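Side-chain contacts in Pre-mRNA-splicing factor 38 (PDB 5F5T), which is probably required for pre-mRNA splicing as a member of the PRP38 family of spliceosomal proteins: residues A[63-68]-A[106-111]; A[57-62]-A[92-97]; A[122-127]-A[168-173]; A[76-81]-A[87-92]; A[25-28]-A[32-35]. All blocks are in the same frame, centred on the assembly; numbering follows the deposited sequence.

Contact 1 of 5, residues A[63-68]-A[106-111]; sequences DIVDRV and KEYLYF
V65 and Y108 have the nearest CA atoms of segments 63-68 and 106-111, 7.6 Å apart, where helix 61-71 packs against helix 102-115. This helix-helix packing in the mainly helical PRP38-family fold illustrates how one large aromatic residue can carry most of the contact between two helical segments. The backbone of 107-111 widens into a pi-type turn, and Y108 lies within it. With CG beside the backbone N and anti to the carbonyl carbon (chi1 -73°), its ring extends across to the facing helix. V65 CG2 meets one ortho-meta side of the ring obliquely, 3.4 Å from Y108 CE1. I64 lies at the far end of the ring, its side chain at about a right angle to that of Y108, with I64 CG2 3.8 Å from Y108 CZ. The phenol oxygen is satisfied by a hydrogen bond with E61 O, one turn before V65. L119 of helix 117-130 and L95 of helix 87-98 also touch the tyrosine. A phenylalanine here would probably keep much of the hydrocarbon contact but leave E61 O without its hydroxyl mate. The hydroxyl is also packed against aliphatic carbon: Y108 OH lies 3.3 Å from I64 CB.

Contact 2 of 5, residues A[57-62]-A[92-97]; sequences FGVNEA and AFKLLQ
K94 and V59 bury the most surface in this contact, a worked example of a lysine whose carbon chain serves as apolar packing while its ammonium is dealt with separately. CG of K94 stands anti to the backbone N (chi1 -176°), and the chain then bends at chi2 and again at chi3. The bends fold it round a single methyl: V59 CG2 lies 3.6 Å from K94 CG and 3.7 Å from K94 CE, with the intervening K94 CD slightly farther off at 4.0 Å. The two side chains therefore meet along the flank of the lysine and not at its charged end. Beyond CE the ammonium turns back to its own helix, where K94 NZ donates a hydrogen bond of 3.0 Å to Q97 OE1, three residues on. The donor is tilted well above the carbonyl plane, 48° out of it, and so does not lie on a lone pair. G58 adds a little backbone surface beside V59, and its positive phi suits a glycine. On the loop side V59 is also touched by R67, while N60 N donates to D63 OD2, the carboxylate of the third helix residue bonding back to the N-cap backbone. The arrangement is that of a loop leading through the N-cap residue N60 into helix 61-71 and resting on the flank of helix 87-98.

Contact 3 of 5, residues A[122-127]-A[168-173]; sequences LAAFYI and DDLLTK
L170 faces A124 and F125 in the dense half of this contact, and the backbones come to 7.0 Å between F125 CA and L170 CA. The leucine divides its two methyls between two partners. L170 CD1 settles on the small A124, 3.7 Å from A124 CB, whereas L170 CD2 comes to the rim of the neighbouring ring, near its plane and 3.8 Å from F125 CD1. With its CG anti to the carbonyl carbon (chi1 -67°), L170 directs this fork at the facing helix. All three residues are buried, and L140 on A124 and L181 on F125 continue the apolar layer. An alanine in place of L170 would remove both methyls and is likely to open a gap beside A124 and leave the F125 edge without the methyl that meets it at CD1.

The other side of helix 163-172 is looser and polar. T172 OG1 donates to D168 O over 2.9 Å, from above the carbonyl plane. K173, where helical geometry ends, reaches back with NZ to D169 OD1 in a salt bridge of 3.3 Å whose hydrogen bond is weak. D168 forms a salt bridge with a basic side chain of the other protein chain. Such a division, apolar inward and charged outward, is typical of an amphipathic helix, here 163-172, docked on the buried middle of helix 117-130.

Contact 4 of 5, residues A[76-81]-A[87-92]; sequences GGVTGV and PFLCLA
L89 reaches G77 because its CG stands anti to the backbone N (chi1 -174°) and CD2 extends the chain onto the glycine main chain, while CD1 turns aside (chi2 55°). L89 CD2 is 3.7 Å from G77 C, and it also approaches the first strand residue, lying 4.1 Å from V78 CG1. F88 uses the same extended first torsion (chi1 179°), but one residue earlier it carries its ring to G76, whose carbonyl oxygen lies at the ring edge, near its plane, G76 O to F88 CD2 being 4.1 Å. That carbonyl also faces the root of the leucine, G76 O being 3.9 Å from L89 CB. What meets the two side chains is thus largely glycine backbone, an instance of side chains packing on peptide. S86 supplies the polar counterpart: its hydroxyl bonds both G76 O and L89 N, and its backbone pairs with G77. Deeper in, F88 touches L122, and L89 rests on V42 and I46 of helix 40-48. The arrangement is that of a short antiparallel hairpin, strands 78-79 and 84-85, folded back so that its glycine-rich approach lies on the first turn of helix 87-98.

Contact 5 of 5, residues A[25-28]-A[32-35]; sequences GPLA and LNPA
A28 and L32 close a chain reversal in the long loop between helices 9-19 and 40-48, a case where a backbone bond ties together a segment lacking regular secondary structure. A28 N donates to L32 O at 2.7 Å with an N-H...O angle of 168°, the donor approaching nearly along the C=O axis. Inside the reversal, L32 N bonds N30 OD1, an Asx turn.

L27 can be followed outward from the main chain. Its CB lies 3.6 Å from L32 O, on the carbonyl that the next residue uses for hydrogen bonding. CG continues past the same oxygen, with L27 CG 3.5 Å from L32 O, and also nears the carbonyl carbon. At the tip, L27 CD1 turns to the asparagine amide, 4.3 Å from N33 ND2, a loose approach on the exposed side of the loop. L32 O is therefore gripped by one N-H and flanked by aliphatic carbon, including the methyl of A28.

P34 lies alongside, its ring between the carbonyl of P26 and the N-H of A28. R21, just upstream, touches P26, N33 and A35, while L32 packs on W182, far along the sequence. The closest approach of the proline is ring carbon to carbonyl oxygen, P34 CD lying 3.6 Å from P26 O.

Contacts 1 to 4 are buried, whereas contact 5 lies partly exposed, its centre about 17 Å from the centre of the chain; contact 3 is the most central. Helix 87-98 serves contacts 2 and 4, its later part in contact 2 and its first turn in contact 4, while helix 61-71 links contacts 1 and 2. Between contacts 3 and 4, F125 packs on F88 and A92, joining them into one apolar interior. The chemistry follows location: helix-to-helix contacts 1 and 3 rely on side-chain carbon, contact 4 sets side chains on glycine backbone, contact 2 hides a lysine's chain, and contact 5 depends on a backbone hydrogen bond, meeting contact 2 where P34 CB packs on L96 O.

Contact 1 of 5, residues A[63-68]-A[106-111]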
# COMPACT_ATOMS: atom_id res chain seq x y z
N ASP A 63 9.80 12.28 -17.77
CA ASP A 63 9.89 13.39 -16.85
C ASP A 63 9.51 12.92 -15.47
O ASP A 63 9.97 13.47 -14.50
CB ASP A 63 8.99 14.54 -17.29
CG ASP A 63 9.48 15.23 -18.54
OD1 ASP A 63 10.71 15.24 -18.78
OD2 ASP A 63 8.64 15.77 -19.29
N ILE A 64 8.65 11.91 -15.39
CA ILE A 64 8.20 11.43 -14.09
C ILE A 64 9.38 10.92 -13.27
O ILE A 64 9.57 11.32 -12.13
CB ILE A 64 7.14 10.32 -14.21
CG1 ILE A 64 5.79 10.92 -14.61
CG2 ILE A 64 7.00 9.56 -12.91
CD1 ILE A 64 5.27 11.93 -13.61
N VAL A 65 10.19 10.05 -13.88
CA VAL A 65 11.39 9.54 -13.22
C VAL A 65 12.32 10.68 -12.86
O VAL A 65 12.83 10.76 -11.73
CB VAL A 65 12.15 8.53 -14.10
CG1 VAL A 65 13.46 8.14 -13.43
CG2 VAL A 65 11.31 7.30 -14.36
N ASP A 66 12.52 11.59 -13.82
CA ASP A 66 13.41 12.72 -13.54
C ASP A 66 12.94 13.54 -12.33
O ASP A 66 13.73 13.90 -11.46
CB ASP A 66 13.53 13.63 -14.77
CG ASP A 66 14.26 12.96 -15.92
OD1 ASP A 66 15.34 12.37 -15.69
OD2 ASP A 66 13.77 13.05 -17.07
N ARG A 67 11.63 13.80 -12.26
CA ARG A 67 11.03 14.57 -11.17
C ARG A 67 11.13 13.83 -9.85
O ARG A 67 11.34 14.45 -8.81
CB ARG A 67 9.56 14.88 -11.46
CG ARG A 67 9.30 15.83 -12.62
CD ARG A 67 10.10 17.10 -12.51
NE ARG A 67 10.77 17.40 -13.77
CZ ARG A 67 10.29 18.22 -14.70
NH1 ARG A 67 9.14 18.85 -14.51
NH2 ARG A 67 10.98 18.42 -15.82
N VAL A 68 10.95 12.52 -9.88
CA VAL A 68 11.06 11.75 -8.65
C VAL A 68 12.47 11.83 -8.09
O VAL A 68 12.66 12.12 -6.91
CB VAL A 68 10.66 10.28 -8.85
CG1 VAL A 68 11.08 9.44 -7.66
CG2 VAL A 68 9.16 10.17 -9.09
N LYS A 106 5.89 -1.20 -15.21
CA LYS A 106 6.84 -2.28 -15.06
C LYS A 106 8.25 -1.71 -14.94
O LYS A 106 9.03 -2.12 -14.06
CB LYS A 106 6.72 -3.24 -16.25
CG LYS A 106 7.26 -4.63 -16.03
CD LYS A 106 7.04 -5.46 -17.28
CE LYS A 106 5.54 -5.66 -17.53
NZ LYS A 106 5.22 -6.82 -18.42
N GLU A 107 8.55 -0.74 -15.80
CA GLU A 107 9.85 -0.07 -15.77
C GLU A 107 10.08 0.66 -14.45
O GLU A 107 11.13 0.47 -13.81
CB GLU A 107 9.98 0.92 -16.92
CG GLU A 107 11.30 1.68 -16.89
CD GLU A 107 11.29 2.93 -17.74
OE1 GLU A 107 11.97 3.91 -17.35
OE2 GLU A 107 10.62 2.95 -18.79
N TYR A 108 9.09 1.46 -14.05
CA TYR A 108 9.21 2.27 -12.84
C TYR A 108 9.52 1.35 -11.69
O TYR A 108 10.58 1.43 -11.06
CB TYR A 108 7.92 3.03 -12.53
CG TYR A 108 7.59 4.22 -13.42
CD1 TYR A 108 8.56 4.81 -14.22
CD2 TYR A 108 6.31 4.75 -13.44
CE1 TYR A 108 8.25 5.89 -15.03
CE2 TYR A 108 5.99 5.83 -14.23
CZ TYR A 108 6.96 6.40 -15.02
OH TYR A 108 6.64 7.48 -15.82
N LEU A 109 8.59 0.42 -11.49
CA LEU A 109 8.58 -0.47 -10.34
C LEU A 109 9.87 -1.27 -10.26
O LEU A 109 10.65 -1.11 -9.31
CB LEU A 109 7.37 -1.41 -10.42
CG LEU A 109 6.90 -2.12 -9.16
CD1 LEU A 109 6.33 -1.14 -8.17
CD2 LEU A 109 5.86 -3.19 -9.50
N TYR A 110 10.15 -2.07 -11.28
CA TYR A 110 11.26 -3.01 -11.16
C TYR A 110 12.61 -2.35 -11.40
O TYR A 110 13.50 -2.41 -10.54
CB TYR A 110 11.04 -4.18 -12.12
CG TYR A 110 9.78 -4.95 -11.79
CD1 TYR A 110 9.67 -5.67 -10.61
CD2 TYR A 110 8.70 -4.95 -12.67
CE1 TYR A 110 8.51 -6.37 -10.31
CE2 TYR A 110 7.54 -5.65 -12.37
CZ TYR A 110 7.45 -6.35 -11.19
OH TYR A 110 6.30 -7.05 -10.89
N PHE A 111 12.75 -1.66 -12.53
CA PHE A 111 14.05 -1.17 -12.95
C PHE A 111 14.33 0.15 -12.25
O PHE A 111 15.40 0.37 -11.63
CB PHE A 111 14.07 -1.03 -14.47
CG PHE A 111 15.43 -0.78 -15.07
CD1 PHE A 111 15.83 0.50 -15.39
CD2 PHE A 111 16.28 -1.84 -15.34
CE1 PHE A 111 17.08 0.73 -15.96
CE2 PHE A 111 17.53 -1.62 -15.90
CZ PHE A 111 17.93 -0.33 -16.21

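Contact 2 of 5, residues A[57-62]-A[92-97]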
# COMPACT_ATOMS: atom_id res chain seq x y z
N PHE A 57 4.00 20.83 -14.59
CA PHE A 57 3.36 21.41 -15.76
C PHE A 57 3.88 20.78 -17.05
O PHE A 57 5.07 20.84 -17.35
CB PHE A 57 3.58 22.92 -15.79
CG PHE A 57 2.96 23.59 -16.97
CD1 PHE A 57 1.59 23.78 -17.04
CD2 PHE A 57 3.75 24.04 -18.02
CE1 PHE A 57 1.02 24.41 -18.14
CE2 PHE A 57 3.19 24.67 -19.11
CZ PHE A 57 1.82 24.85 -19.17
N GLY A 58 2.97 20.17 -17.80
CA GLY A 58 3.28 19.57 -19.08
C GLY A 58 4.32 18.47 -19.08
O GLY A 58 5.00 18.25 -20.08
N VAL A 59 4.44 17.76 -17.96
CA VAL A 59 5.46 16.72 -17.84
C VAL A 59 5.09 15.42 -18.54
O VAL A 59 3.93 15.18 -18.86
CB VAL A 59 5.78 16.38 -16.38
CG1 VAL A 59 6.36 17.59 -15.68
CG2 VAL A 59 4.53 15.88 -15.67
N ASN A 60 6.09 14.58 -18.74
CA ASN A 60 5.97 13.33 -19.46
C ASN A 60 6.32 12.15 -18.56
O ASN A 60 6.74 12.33 -17.42
CB ASN A 60 6.87 13.33 -20.69
CG ASN A 60 6.08 13.45 -21.98
OD1 ASN A 60 4.86 13.54 -21.96
ND2 ASN A 60 6.79 13.46 -23.10
N GLU A 61 6.11 10.94 -19.07
CA GLU A 61 6.43 9.73 -18.32
C GLU A 61 7.93 9.61 -18.01
O GLU A 61 8.30 9.13 -16.94
CB GLU A 61 5.94 8.51 -19.10
CG GLU A 61 4.43 8.32 -19.05
CD GLU A 61 3.86 7.80 -20.36
OE1 GLU A 61 2.62 7.79 -20.51
OE2 GLU A 61 4.65 7.39 -21.24
N ALA A 62 8.79 10.03 -18.93
CA ALA A 62 10.23 10.11 -18.66
C ALA A 62 10.50 11.17 -17.59
O ALA A 62 11.29 10.98 -16.62
CB ALA A 62 10.98 10.44 -19.93
N ALA A 92 1.90 11.51 -7.98
CA ALA A 92 0.90 10.45 -8.04
C ALA A 92 -0.32 10.93 -8.82
O ALA A 92 -0.85 10.21 -9.67
CB ALA A 92 0.51 10.01 -6.65
N PHE A 93 -0.76 12.15 -8.53
CA PHE A 93 -1.91 12.73 -9.21
C PHE A 93 -1.63 12.89 -10.69
O PHE A 93 -2.48 12.62 -11.54
CB PHE A 93 -2.29 14.08 -8.60
CG PHE A 93 -3.54 14.67 -9.17
CD1 PHE A 93 -4.78 14.11 -8.91
CD2 PHE A 93 -3.48 15.80 -9.98
CE1 PHE A 93 -5.94 14.66 -9.44
CE2 PHE A 93 -4.64 16.35 -10.51
CZ PHE A 93 -5.86 15.78 -10.24
N LYS A 94 -0.41 13.30 -11.00
CA LYS A 94 0.00 13.44 -12.39
C LYS A 94 -0.01 12.09 -13.10
O LYS A 94 -0.39 12.01 -14.26
CB LYS A 94 1.39 14.06 -12.49
CG LYS A 94 1.84 14.32 -13.92
CD LYS A 94 0.75 15.01 -14.72
CE LYS A 94 1.00 16.50 -14.84
NZ LYS A 94 0.25 17.10 -15.98
N LEU A 95 0.38 11.04 -12.39
CA LEU A 95 0.33 9.70 -12.95
C LEU A 95 -1.11 9.30 -13.22
O LEU A 95 -1.41 8.67 -14.23
CB LEU A 95 1.00 8.69 -12.01
CG LEU A 95 2.51 8.52 -12.20
CD1 LEU A 95 3.03 7.46 -11.25
CD2 LEU A 95 2.85 8.18 -13.64
N LEU A 96 -2.01 9.69 -12.31
CA LEU A 96 -3.43 9.46 -12.53
C LEU A 96 -3.89 10.16 -13.80
O LEU A 96 -4.68 9.62 -14.57
CB LEU A 96 -4.25 9.96 -11.33
CG LEU A 96 -4.19 9.14 -10.05
CD1 LEU A 96 -4.97 9.82 -8.94
CD2 LEU A 96 -4.71 7.74 -10.29
N GLN A 97 -3.37 11.36 -14.03
CA GLN A 97 -3.67 12.12 -15.25
C GLN A 97 -3.15 11.42 -16.50
O GLN A 97 -3.88 11.25 -17.48
CB GLN A 97 -3.07 13.52 -15.15
CG GLN A 97 -3.68 14.54 -16.09
CD GLN A 97 -2.99 15.88 -16.01
OE1 GLN A 97 -2.41 16.23 -14.98
NE2 GLN A 97 -3.05 16.65 -17.09

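Contact 3 of 5, residues A[122-127]-A[168-173]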
# COMPACT_ATOMS: atom_id res chain seq x y z
N LEU A 122 6.29 5.31 -5.40
CA LEU A 122 5.29 5.97 -6.22
C LEU A 122 4.53 4.97 -7.07
O LEU A 122 3.30 4.99 -7.11
CB LEU A 122 5.95 7.01 -7.13
CG LEU A 122 4.99 7.85 -7.98
CD1 LEU A 122 3.87 8.42 -7.12
CD2 LEU A 122 5.72 8.95 -8.75
N ALA A 123 5.27 4.08 -7.73
CA ALA A 123 4.67 3.08 -8.60
C ALA A 123 3.75 2.16 -7.80
O ALA A 123 2.66 1.83 -8.25
CB ALA A 123 5.74 2.28 -9.31
N ALA A 124 4.20 1.75 -6.62
CA ALA A 124 3.40 0.88 -5.77
C ALA A 124 2.12 1.59 -5.34
O ALA A 124 1.04 1.00 -5.33
CB ALA A 124 4.20 0.44 -4.56
N PHE A 125 2.25 2.87 -4.99
CA PHE A 125 1.11 3.68 -4.59
C PHE A 125 0.09 3.73 -5.73
O PHE A 125 -1.09 3.42 -5.53
CB PHE A 125 1.56 5.10 -4.23
CG PHE A 125 0.48 5.97 -3.64
CD1 PHE A 125 -0.47 5.44 -2.79
CD2 PHE A 125 0.43 7.32 -3.94
CE1 PHE A 125 -1.46 6.25 -2.25
CE2 PHE A 125 -0.56 8.13 -3.40
CZ PHE A 125 -1.50 7.59 -2.55
N TYR A 126 0.57 4.05 -6.92
CA TYR A 126 -0.27 4.17 -8.10
C TYR A 126 -0.96 2.84 -8.42
O TYR A 126 -2.13 2.82 -8.82
CB TYR A 126 0.55 4.65 -9.30
CG TYR A 126 -0.28 4.87 -10.54
CD1 TYR A 126 -1.02 6.03 -10.70
CD2 TYR A 126 -0.33 3.92 -11.55
CE1 TYR A 126 -1.79 6.24 -11.83
CE2 TYR A 126 -1.10 4.12 -12.68
CZ TYR A 126 -1.82 5.28 -12.81
OH TYR A 126 -2.59 5.48 -13.94
N ILE A 127 -0.22 1.75 -8.27
CA ILE A 127 -0.77 0.43 -8.51
C ILE A 127 -1.89 0.13 -7.53
O ILE A 127 -2.96 -0.35 -7.92
CB ILE A 127 0.32 -0.66 -8.41
CG1 ILE A 127 1.24 -0.60 -9.63
CG2 ILE A 127 -0.31 -2.04 -8.29
CD1 ILE A 127 2.28 -1.70 -9.68
N ASP A 168 3.31 -2.78 3.05
CA ASP A 168 2.38 -3.40 3.98
C ASP A 168 1.23 -2.44 4.30
O ASP A 168 0.08 -2.86 4.43
CB ASP A 168 3.10 -3.81 5.27
CG ASP A 168 2.27 -4.74 6.14
OD1 ASP A 168 1.64 -5.66 5.59
OD2 ASP A 168 2.25 -4.54 7.37
N ASP A 169 1.55 -1.15 4.41
CA ASP A 169 0.53 -0.13 4.62
C ASP A 169 -0.44 -0.06 3.45
O ASP A 169 -1.65 0.02 3.64
CB ASP A 169 1.17 1.24 4.85
CG ASP A 169 1.66 1.43 6.27
OD1 ASP A 169 1.46 0.51 7.09
OD2 ASP A 169 2.23 2.50 6.57
N LEU A 170 0.09 -0.11 2.23
CA LEU A 170 -0.74 -0.11 1.03
C LEU A 170 -1.67 -1.32 1.01
O LEU A 170 -2.82 -1.23 0.60
CB LEU A 170 0.14 -0.11 -0.22
CG LEU A 170 0.97 1.13 -0.49
CD1 LEU A 170 1.90 0.87 -1.67
CD2 LEU A 170 0.05 2.31 -0.79
N LEU A 171 -1.14 -2.46 1.44
CA LEU A 171 -1.88 -3.71 1.44
C LEU A 171 -2.89 -3.87 2.58
O LEU A 171 -3.81 -4.67 2.47
CB LEU A 171 -0.89 -4.88 1.45
CG LEU A 171 0.01 -4.91 0.22
CD1 LEU A 171 0.92 -6.13 0.24
CD2 LEU A 171 -0.83 -4.88 -1.06
N THR A 172 -2.71 -3.15 3.69
CA THR A 172 -3.54 -3.39 4.87
C THR A 172 -4.31 -2.18 5.39
O THR A 172 -5.08 -2.30 6.34
CB THR A 172 -2.70 -3.93 6.05
OG1 THR A 172 -1.85 -2.88 6.55
CG2 THR A 172 -1.84 -5.11 5.61
N LYS A 173 -4.10 -1.01 4.79
CA LYS A 173 -4.70 0.20 5.33
C LYS A 173 -5.69 0.83 4.35
O LYS A 173 -5.54 0.69 3.13
CB LYS A 173 -3.61 1.21 5.70
CG LYS A 173 -3.18 1.13 7.16
CD LYS A 173 -1.94 1.97 7.42
CE LYS A 173 -1.74 2.19 8.91
NZ LYS A 173 -0.75 1.22 9.48

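Contact 4 of 5, residues A[76-81]-A[87-92]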
# COMPACT_ATOMS: atom_id res chain seq x y z
N GLY A 76 4.31 11.13 1.64
CA GLY A 76 3.32 11.79 2.47
C GLY A 76 2.17 12.30 1.62
O GLY A 76 2.26 12.33 0.40
N GLY A 77 1.09 12.71 2.28
CA GLY A 77 -0.04 13.33 1.60
C GLY A 77 0.02 14.84 1.70
O GLY A 77 0.89 15.48 1.11
N VAL A 78 -0.92 15.42 2.44
CA VAL A 78 -0.94 16.86 2.67
C VAL A 78 -0.57 17.13 4.13
O VAL A 78 -1.03 16.45 5.04
CB VAL A 78 -2.32 17.49 2.34
CG1 VAL A 78 -2.66 17.27 0.88
CG2 VAL A 78 -3.41 16.92 3.22
N THR A 79 0.30 18.12 4.34
CA THR A 79 0.88 18.34 5.66
C THR A 79 0.84 19.81 6.06
O THR A 79 0.83 20.69 5.20
CB THR A 79 2.34 17.83 5.69
OG1 THR A 79 2.40 16.51 5.14
CG2 THR A 79 2.90 17.80 7.11
N GLY A 80 0.80 20.07 7.36
CA GLY A 80 0.90 21.42 7.89
C GLY A 80 -0.39 22.20 7.83
O GLY A 80 -1.38 21.75 7.24
N VAL A 81 -0.38 23.39 8.43
CA VAL A 81 -1.55 24.26 8.42
C VAL A 81 -1.87 24.70 7.01
O VAL A 81 -3.04 24.82 6.64
CB VAL A 81 -1.33 25.50 9.30
CG1 VAL A 81 -2.64 26.24 9.51
CG2 VAL A 81 -0.71 25.11 10.64
N PRO A 87 5.50 16.59 -3.03
CA PRO A 87 5.83 16.34 -4.43
C PRO A 87 5.44 14.91 -4.83
O PRO A 87 4.99 14.68 -5.95
CB PRO A 87 7.34 16.54 -4.48
CG PRO A 87 7.59 17.57 -3.41
CD PRO A 87 6.65 17.15 -2.30
N PHE A 88 5.59 13.99 -3.89
CA PHE A 88 5.22 12.60 -4.09
C PHE A 88 3.74 12.47 -4.47
O PHE A 88 3.39 11.81 -5.46
CB PHE A 88 5.53 11.80 -2.83
CG PHE A 88 5.17 10.34 -2.91
CD1 PHE A 88 6.03 9.44 -3.50
CD2 PHE A 88 3.99 9.87 -2.35
CE1 PHE A 88 5.71 8.10 -3.56
CE2 PHE A 88 3.67 8.53 -2.41
CZ PHE A 88 4.53 7.64 -3.02
N LEU A 89 2.88 13.12 -3.69
CA LEU A 89 1.44 13.09 -3.94
C LEU A 89 1.10 13.75 -5.27
O LEU A 89 0.29 13.22 -6.04
CB LEU A 89 0.69 13.79 -2.81
CG LEU A 89 -0.83 13.69 -2.89
CD1 LEU A 89 -1.26 12.24 -2.97
CD2 LEU A 89 -1.47 14.36 -1.68
N CYS A 90 1.74 14.88 -5.54
CA CYS A 90 1.50 15.61 -6.78
C CYS A 90 1.84 14.75 -7.99
O CYS A 90 1.10 14.73 -8.97
CB CYS A 90 2.32 16.90 -6.81
SG CYS A 90 1.86 18.11 -5.56
N LEU A 91 2.95 14.05 -7.90
CA LEU A 91 3.38 13.17 -8.97
C LEU A 91 2.45 11.98 -9.11
O LEU A 91 2.21 11.50 -10.21
CB LEU A 91 4.82 12.70 -8.75
CG LEU A 91 5.84 13.80 -9.01
CD1 LEU A 91 7.26 13.33 -8.74
CD2 LEU A 91 5.71 14.29 -10.45
N ALA A 92 1.90 11.51 -7.98
CA ALA A 92 0.90 10.45 -8.04
C ALA A 92 -0.32 10.93 -8.82
O ALA A 92 -0.85 10.21 -9.67
CB ALA A 92 0.51 10.01 -6.65

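Contact 5 of 5, residues A[25-28]-A[32-35]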
# COMPACT_ATOMS: atom_id res chain seq x y z
N GLY A 25 -13.37 10.15 -20.09
CA GLY A 25 -12.24 9.54 -19.42
C GLY A 25 -12.21 8.03 -19.48
O GLY A 25 -13.19 7.37 -19.13
N PRO A 26 -11.08 7.46 -19.93
CA PRO A 26 -10.86 6.02 -19.86
C PRO A 26 -10.67 5.58 -18.41
O PRO A 26 -9.97 6.26 -17.67
CB PRO A 26 -9.59 5.81 -20.69
CG PRO A 26 -8.88 7.12 -20.62
CD PRO A 26 -9.95 8.17 -20.57
N LEU A 27 -11.26 4.46 -18.03
CA LEU A 27 -11.25 4.05 -16.63
C LEU A 27 -9.97 3.32 -16.25
O LEU A 27 -9.25 2.80 -17.12
CB LEU A 27 -12.47 3.17 -16.33
CG LEU A 27 -13.67 3.86 -15.67
CD1 LEU A 27 -14.06 5.12 -16.43
CD2 LEU A 27 -14.85 2.91 -15.58
N ALA A 28 -9.67 3.30 -14.96
CA ALA A 28 -8.55 2.52 -14.44
C ALA A 28 -8.89 1.03 -14.50
O ALA A 28 -10.06 0.67 -14.53
CB ALA A 28 -8.23 2.94 -13.01
N LEU A 32 -12.20 2.20 -11.77
CA LEU A 32 -12.38 3.55 -11.22
C LEU A 32 -12.04 4.64 -12.23
O LEU A 32 -11.32 4.41 -13.20
CB LEU A 32 -11.52 3.73 -9.97
CG LEU A 32 -11.82 2.88 -8.74
CD1 LEU A 32 -10.98 3.36 -7.58
CD2 LEU A 32 -13.30 2.93 -8.39
N ASN A 33 -12.54 5.85 -11.97
CA ASN A 33 -12.19 7.00 -12.79
C ASN A 33 -11.02 7.74 -12.16
O ASN A 33 -11.14 8.24 -11.04
CB ASN A 33 -13.39 7.94 -12.95
CG ASN A 33 -13.05 9.16 -13.79
OD1 ASN A 33 -13.17 10.29 -13.33
ND2 ASN A 33 -12.64 8.92 -15.03
N PRO A 34 -9.90 7.81 -12.88
CA PRO A 34 -8.63 8.35 -12.38
C PRO A 34 -8.77 9.74 -11.76
O PRO A 34 -8.11 10.03 -10.76
CB PRO A 34 -7.75 8.42 -13.64
CG PRO A 34 -8.34 7.44 -14.59
CD PRO A 34 -9.75 7.13 -14.18
N ALA A 35 -9.62 10.57 -12.35
CA ALA A 35 -9.83 11.93 -11.88
C ALA A 35 -10.47 11.99 -10.50
O ALA A 35 -10.30 12.97 -9.78
CB ALA A 35 -10.65 12.71 -12.87